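Beta-fructofuranosidase (Bifidobacterium adolescentis, PDB 6NOB) probably hydrolyses non-reducing terminal beta-D-fructofuranoside residues, as in sucrose, as a glycoside hydrolase of family 32. Local coordinates at residues Q314-W319 with Q404-A409; V389-H394 with G434-Q439. All blocks are in the same frame, centred on the assembly; numbering follows the deposited sequence.

Both contacts reach the same antiparallel sheet, in which strands 385-396 and 405-415 are neighbours. Contact 1 ties the loop 314-319 to strand 405-415. It is only partly buried and lies farther from the centre of the chain. Contact 2 sets strand 385-396 against strand 435-442 of another sheet, and it is buried. Their centres are 11 Å apart, and R406 N of contact 1 probably hydrogen-bonds to G390 O of contact 2. The chemistry follows the place: a buried arginine that reaches toward a more exposed loop in contact 1, but mostly buried apolar side chains with a tyrosine and a threonine in contact 2.

Contact 1 of 2, residues Q314-W319 with Q404-A409; sequences QNTGGW and QVRWYA
The backbones at T316 and R406 stay well apart, with the CA atoms 10.7 Å from each other, and no backbone hydrogen bond joins the two segments. R406 spans the gap. Its CG is anti to the backbone N (chi1 -168°) and the chain stays extended to NE, which carries the guanidinium out from strand 405-415 to the loop 314-319. The side chain of T316 comes from the opposite direction. Its methyl CG2 lies 3.7 Å from R406 NH1. The T316 hydroxyl is engaged elsewhere: OG1 is hydrogen-bonded to Y395 OH and H368 NE2. The side chain of Q314 crosses that of R406 at about a right angle, and its end lies by R406 NH2. R406 is also held from its own sheet, by a cation-pi contact with W428 and a weak hydrogen bond from NH2 to S426 OG. With an alanine here in place of R406, W428 would probably lose its cationic partner and the T316 methyl its neighbour across the gap. The loop has its own brace. N315 OD1 accepts from G317 N at 2.8 Å, which makes an Asx turn, and G317 has a positive phi that favours glycine. Backbone bonds from T316 to K398 and from W319 to R396 fix the loop to strand 385-396 and its end. The contact thus lays a connecting loop against one blade of the five-bladed beta-propeller characteristic of family 32.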
loop_
_atom_site.group_PDB
_atom_site.type_symbol
_atom_site.label_atom_id
_atom_site.label_comp_id
_atom_site.label_asym_id
_atom_site.label_seq_id
_atom_site.Cartn_x
_atom_site.Cartn_y
_atom_site.Cartn_z
ATOM N N GLN A 314 2.867 9.369 23.927
ATOM C CA GLN A 314 1.525 8.834 24.132
ATOM C C GLN A 314 1.543 7.314 24.022
ATOM O O GLN A 314 2.074 6.752 23.060
ATOM C CB GLN A 314 0.528 9.424 23.137
ATOM C CG GLN A 314 -0.916 9.310 23.636
ATOM C CD GLN A 314 -1.957 9.487 22.546
ATOM O OE1 GLN A 314 -1.839 10.364 21.688
ATOM N NE2 GLN A 314 -2.988 8.649 22.575
ATOM N N ASN A 315 0.964 6.653 25.018
ATOM C CA ASN A 315 0.986 5.199 25.131
ATOM C C ASN A 315 -0.442 4.693 24.992
ATOM O O ASN A 315 -1.266 4.895 25.891
ATOM C CB ASN A 315 1.599 4.774 26.464
ATOM C CG ASN A 315 1.924 3.295 26.517
ATOM O OD1 ASN A 315 1.217 2.467 25.943
ATOM N ND2 ASN A 315 3.006 2.957 27.208
ATOM N N THR A 316 -0.735 4.030 23.876
ATOM C CA THR A 316 -2.071 3.499 23.639
ATOM C C THR A 316 -2.342 2.210 24.410
ATOM O O THR A 316 -3.383 1.583 24.187
ATOM C CB THR A 316 -2.305 3.291 22.138
ATOM O OG1 THR A 316 -1.273 2.468 21.593
ATOM C CG2 THR A 316 -2.314 4.630 21.414
ATOM N N GLY A 317 -1.445 1.817 25.314
ATOM C CA GLY A 317 -1.740 0.778 26.284
ATOM C C GLY A 317 -1.946 -0.611 25.724
ATOM O O GLY A 317 -2.691 -1.402 26.311
ATOM N N GLY A 318 -1.302 -0.938 24.614
ATOM C CA GLY A 318 -1.418 -2.247 24.003
ATOM C C GLY A 318 -0.374 -3.223 24.498
ATOM O O GLY A 318 0.116 -3.128 25.629
ATOM N N TRP A 319 -0.019 -4.176 23.636
ATOM C CA TRP A 319 0.924 -5.220 24.011
ATOM C C TRP A 319 1.718 -5.668 22.792
ATOM O O TRP A 319 1.353 -5.389 21.646
ATOM C CB TRP A 319 0.213 -6.420 24.651
ATOM C CG TRP A 319 -0.733 -7.156 23.736
ATOM C CD1 TRP A 319 -0.438 -8.225 22.940
ATOM C CD2 TRP A 319 -2.132 -6.892 23.550
ATOM N NE1 TRP A 319 -1.562 -8.636 22.261
ATOM C CE2 TRP A 319 -2.615 -7.836 22.618
ATOM C CE3 TRP A 319 -3.019 -5.946 24.072
ATOM C CZ2 TRP A 319 -3.944 -7.862 22.201
ATOM C CZ3 TRP A 319 -4.341 -5.974 23.656
ATOM C CH2 TRP A 319 -4.789 -6.926 22.730
ATOM N N GLN A 404 -0.960 -0.762 13.767
ATOM C CA GLN A 404 -1.594 0.470 13.331
ATOM C C GLN A 404 -0.551 1.466 12.836
ATOM O O GLN A 404 0.615 1.431 13.238
ATOM C CB GLN A 404 -2.395 1.081 14.479
ATOM C CG GLN A 404 -3.675 0.345 14.793
ATOM C CD GLN A 404 -4.797 0.719 13.847
ATOM O OE1 GLN A 404 -4.854 0.239 12.715
ATOM N NE2 GLN A 404 -5.692 1.589 14.307
ATOM N N VAL A 405 -0.983 2.356 11.949
ATOM C CA VAL A 405 -0.141 3.421 11.416
ATOM C C VAL A 405 -0.425 4.687 12.216
ATOM O O VAL A 405 -1.575 5.131 12.298
ATOM C CB VAL A 405 -0.399 3.636 9.918
ATOM C CG1 VAL A 405 0.331 4.874 9.427
ATOM C CG2 VAL A 405 0.030 2.405 9.130
ATOM N N ARG A 406 0.617 5.264 12.809
ATOM C CA ARG A 406 0.489 6.425 13.680
ATOM C C ARG A 406 1.000 7.678 12.979
ATOM O O ARG A 406 2.007 7.633 12.265
ATOM C CB ARG A 406 1.264 6.211 14.986
ATOM C CG ARG A 406 0.955 7.220 16.070
ATOM C CD ARG A 406 1.153 6.631 17.461
ATOM N NE ARG A 406 0.477 7.431 18.480
ATOM C CZ ARG A 406 -0.798 7.278 18.825
ATOM N NH1 ARG A 406 -1.537 6.347 18.236
ATOM N NH2 ARG A 406 -1.335 8.056 19.757
ATOM N N TRP A 407 0.306 8.797 13.186
ATOM C CA TRP A 407 0.789 10.099 12.750
ATOM C C TRP A 407 1.179 10.942 13.959
ATOM O O TRP A 407 0.593 10.823 15.039
ATOM C CB TRP A 407 -0.250 10.847 11.897
ATOM C CG TRP A 407 -1.565 11.157 12.572
ATOM C CD1 TRP A 407 -2.731 10.456 12.450
ATOM C CD2 TRP A 407 -1.854 12.261 13.447
ATOM N NE1 TRP A 407 -3.720 11.045 13.199
ATOM C CE2 TRP A 407 -3.209 12.153 13.821
ATOM C CE3 TRP A 407 -1.097 13.322 13.955
ATOM C CZ2 TRP A 407 -3.824 13.068 14.677
ATOM C CZ3 TRP A 407 -1.710 14.228 14.810
ATOM C CH2 TRP A 407 -3.060 14.093 15.161
ATOM N N TYR A 408 2.184 11.793 13.762
ATOM C CA TYR A 408 2.703 12.668 14.809
ATOM C C TYR A 408 2.864 14.061 14.220
ATOM O O TYR A 408 3.565 14.228 13.217
ATOM C CB TYR A 408 4.049 12.169 15.350
ATOM C CG TYR A 408 4.166 10.672 15.561
ATOM C CD1 TYR A 408 4.327 9.805 14.486
ATOM C CD2 TYR A 408 4.149 10.130 16.841
ATOM C CE1 TYR A 408 4.444 8.444 14.679
ATOM C CE2 TYR A 408 4.268 8.768 17.044
ATOM C CZ TYR A 408 4.416 7.930 15.959
ATOM O OH TYR A 408 4.536 6.572 16.154
ATOM N N ALA A 409 2.236 15.056 14.840
ATOM C CA ALA A 409 2.241 16.420 14.332
ATOM C C ALA A 409 2.901 17.357 15.335
ATOM O O ALA A 409 2.686 17.238 16.545
ATOM C CB ALA A 409 0.817 16.902 14.025
#

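Contact 2 of 2, residues V389-H394 with G434-Q439; sequences VGALMH and GYYATQ
The Y436 ring is the flat group that carries this contact, and the methyl of A391 meets it. A391 CB is 3.5 Å from Y436 CE1, an apolar contact that continues to CZ at 3.8 Å. At the far end of the ring, M393 CG comes within 4.0 Å of Y436 OH, and the two side chains cross at about a right angle. The first torsion of Y436 explains this reach. CG is anti to the backbone N (chi1 -160°), which carries the ring end and its OH from strand 435-442 to A391 and M393. Other side chains also touch the ring residue: W453 from the next strand of its own sheet, and Q403. Farther along, V389 and T438 meet, again crossing at about a right angle. V389 CG1 touches T438 OG1 at 3.4 Å. V405 of the neighbouring strand 405-415 packs against V389, A391 and T438, and closes this part of the core. The backbones come nearest at A391 and A437, whose CA atoms are 7.0 Å apart. V389 and A391 point toward the other strand while L392 points away, and A437 also points away between Y436 and T438. Between these two segments no hydrogen bond forms, and side chains make the contact. A bound PEG lies near Y436. A391 is backbone-bonded to E375, which belongs to the E-C-P sequence of family 32. This is consistent with a position close to the central pocket, where neighbouring blades of the beta-propeller pack face to face.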
loop_
_atom_site.group_PDB
_atom_site.type_symbol
_atom_site.label_atom_id
_atom_site.label_comp_id
_atom_site.label_asym_id
_atom_site.label_seq_id
_atom_site.Cartn_x
_atom_site.Cartn_y
_atom_site.Cartn_z
ATOM N N VAL A 389 4.658 10.108 9.914
ATOM C CA VAL A 389 3.732 8.985 9.811
ATOM C C VAL A 389 4.547 7.701 9.737
ATOM O O VAL A 389 5.509 7.617 8.967
ATOM C CB VAL A 389 2.814 9.117 8.577
ATOM C CG1 VAL A 389 1.877 7.932 8.478
ATOM C CG2 VAL A 389 2.022 10.417 8.630
ATOM N N GLY A 390 4.170 6.708 10.540
ATOM C CA GLY A 390 4.880 5.442 10.548
ATOM C C GLY A 390 4.059 4.354 11.201
ATOM O O GLY A 390 3.146 4.623 11.987
ATOM N N ALA A 391 4.401 3.112 10.867
ATOM C CA ALA A 391 3.692 1.938 11.352
ATOM C C ALA A 391 4.514 1.221 12.418
ATOM O O ALA A 391 5.745 1.185 12.360
ATOM C CB ALA A 391 3.380 0.980 10.201
ATOM N N LEU A 392 3.815 0.636 13.390
ATOM C CA LEU A 392 4.437 0.032 14.566
ATOM C C LEU A 392 4.369 -1.488 14.455
ATOM O O LEU A 392 3.297 -2.082 14.604
ATOM C CB LEU A 392 3.756 0.525 15.839
ATOM C CG LEU A 392 3.871 2.035 16.050
ATOM C CD1 LEU A 392 2.906 2.512 17.122
ATOM C CD2 LEU A 392 5.301 2.411 16.402
ATOM N N MET A 393 5.518 -2.113 14.212
ATOM C CA MET A 393 5.563 -3.554 14.000
ATOM C C MET A 393 5.325 -4.314 15.297
ATOM O O MET A 393 5.789 -3.913 16.368
ATOM C CB MET A 393 6.914 -3.965 13.420
ATOM C CG MET A 393 7.016 -3.882 11.915
ATOM S SD MET A 393 8.125 -5.153 11.273
ATOM C CE MET A 393 7.077 -6.600 11.367
ATOM N N HIS A 394 4.602 -5.428 15.186
ATOM C CA HIS A 394 4.450 -6.388 16.279
ATOM C C HIS A 394 3.843 -5.737 17.518
ATOM O O HIS A 394 4.247 -6.012 18.651
ATOM C CB HIS A 394 5.785 -7.055 16.613
ATOM C CG HIS A 394 6.339 -7.883 15.497
ATOM N ND1 HIS A 394 7.627 -8.376 15.504
ATOM C CD2 HIS A 394 5.781 -8.307 14.339
ATOM C CE1 HIS A 394 7.838 -9.065 14.397
ATOM N NE2 HIS A 394 6.733 -9.040 13.674
ATOM N N GLY A 434 -5.817 -3.087 9.228
ATOM C CA GLY A 434 -5.277 -3.515 7.958
ATOM C C GLY A 434 -4.920 -2.401 7.001
ATOM O O GLY A 434 -4.358 -2.680 5.933
ATOM N N TYR A 435 -5.246 -1.154 7.332
ATOM C CA TYR A 435 -4.779 -0.004 6.566
ATOM C C TYR A 435 -3.314 0.209 6.918
ATOM O O TYR A 435 -2.992 0.658 8.024
ATOM C CB TYR A 435 -5.630 1.222 6.883
ATOM C CG TYR A 435 -5.214 2.485 6.168
ATOM C CD1 TYR A 435 -5.606 2.726 4.857
ATOM C CD2 TYR A 435 -4.451 3.451 6.813
ATOM C CE1 TYR A 435 -5.237 3.889 4.199
ATOM C CE2 TYR A 435 -4.085 4.617 6.168
ATOM C CZ TYR A 435 -4.477 4.830 4.860
ATOM O OH TYR A 435 -4.106 5.989 4.216
ATOM N N TYR A 436 -2.422 -0.132 5.992
ATOM C CA TYR A 436 -1.016 -0.308 6.319
ATOM C C TYR A 436 -0.140 0.272 5.219
ATOM O O TYR A 436 -0.595 0.535 4.102
ATOM C CB TYR A 436 -0.689 -1.796 6.526
ATOM C CG TYR A 436 0.576 -2.056 7.305
ATOM C CD1 TYR A 436 0.642 -1.788 8.665
ATOM C CD2 TYR A 436 1.702 -2.580 6.682
ATOM C CE1 TYR A 436 1.798 -2.024 9.382
ATOM C CE2 TYR A 436 2.861 -2.822 7.391
ATOM C CZ TYR A 436 2.904 -2.540 8.740
ATOM O OH TYR A 436 4.055 -2.777 9.453
ATOM N N ALA A 437 1.133 0.474 5.563
ATOM C CA ALA A 437 2.179 0.817 4.600
ATOM C C ALA A 437 1.854 2.104 3.844
ATOM O O ALA A 437 1.907 2.161 2.613
ATOM C CB ALA A 437 2.421 -0.344 3.632
ATOM N N THR A 438 1.522 3.150 4.595
ATOM C CA THR A 438 1.178 4.427 3.986
ATOM C C THR A 438 2.406 5.082 3.370
ATOM O O THR A 438 3.498 5.060 3.946
ATOM C CB THR A 438 0.571 5.372 5.021
ATOM O OG1 THR A 438 1.470 5.503 6.131
ATOM C CG2 THR A 438 -0.759 4.844 5.513
ATOM N N GLN A 439 2.220 5.670 2.191
ATOM C CA GLN A 439 3.196 6.582 1.616
ATOM C C GLN A 439 2.447 7.751 1.002
ATOM O O GLN A 439 1.351 7.580 0.462
ATOM C CB GLN A 439 4.083 5.901 0.565
ATOM C CG GLN A 439 5.229 6.791 0.095
ATOM C CD GLN A 439 6.171 6.095 -0.864
ATOM O OE1 GLN A 439 6.237 6.432 -2.048
ATOM N NE2 GLN A 439 6.920 5.123 -0.353
#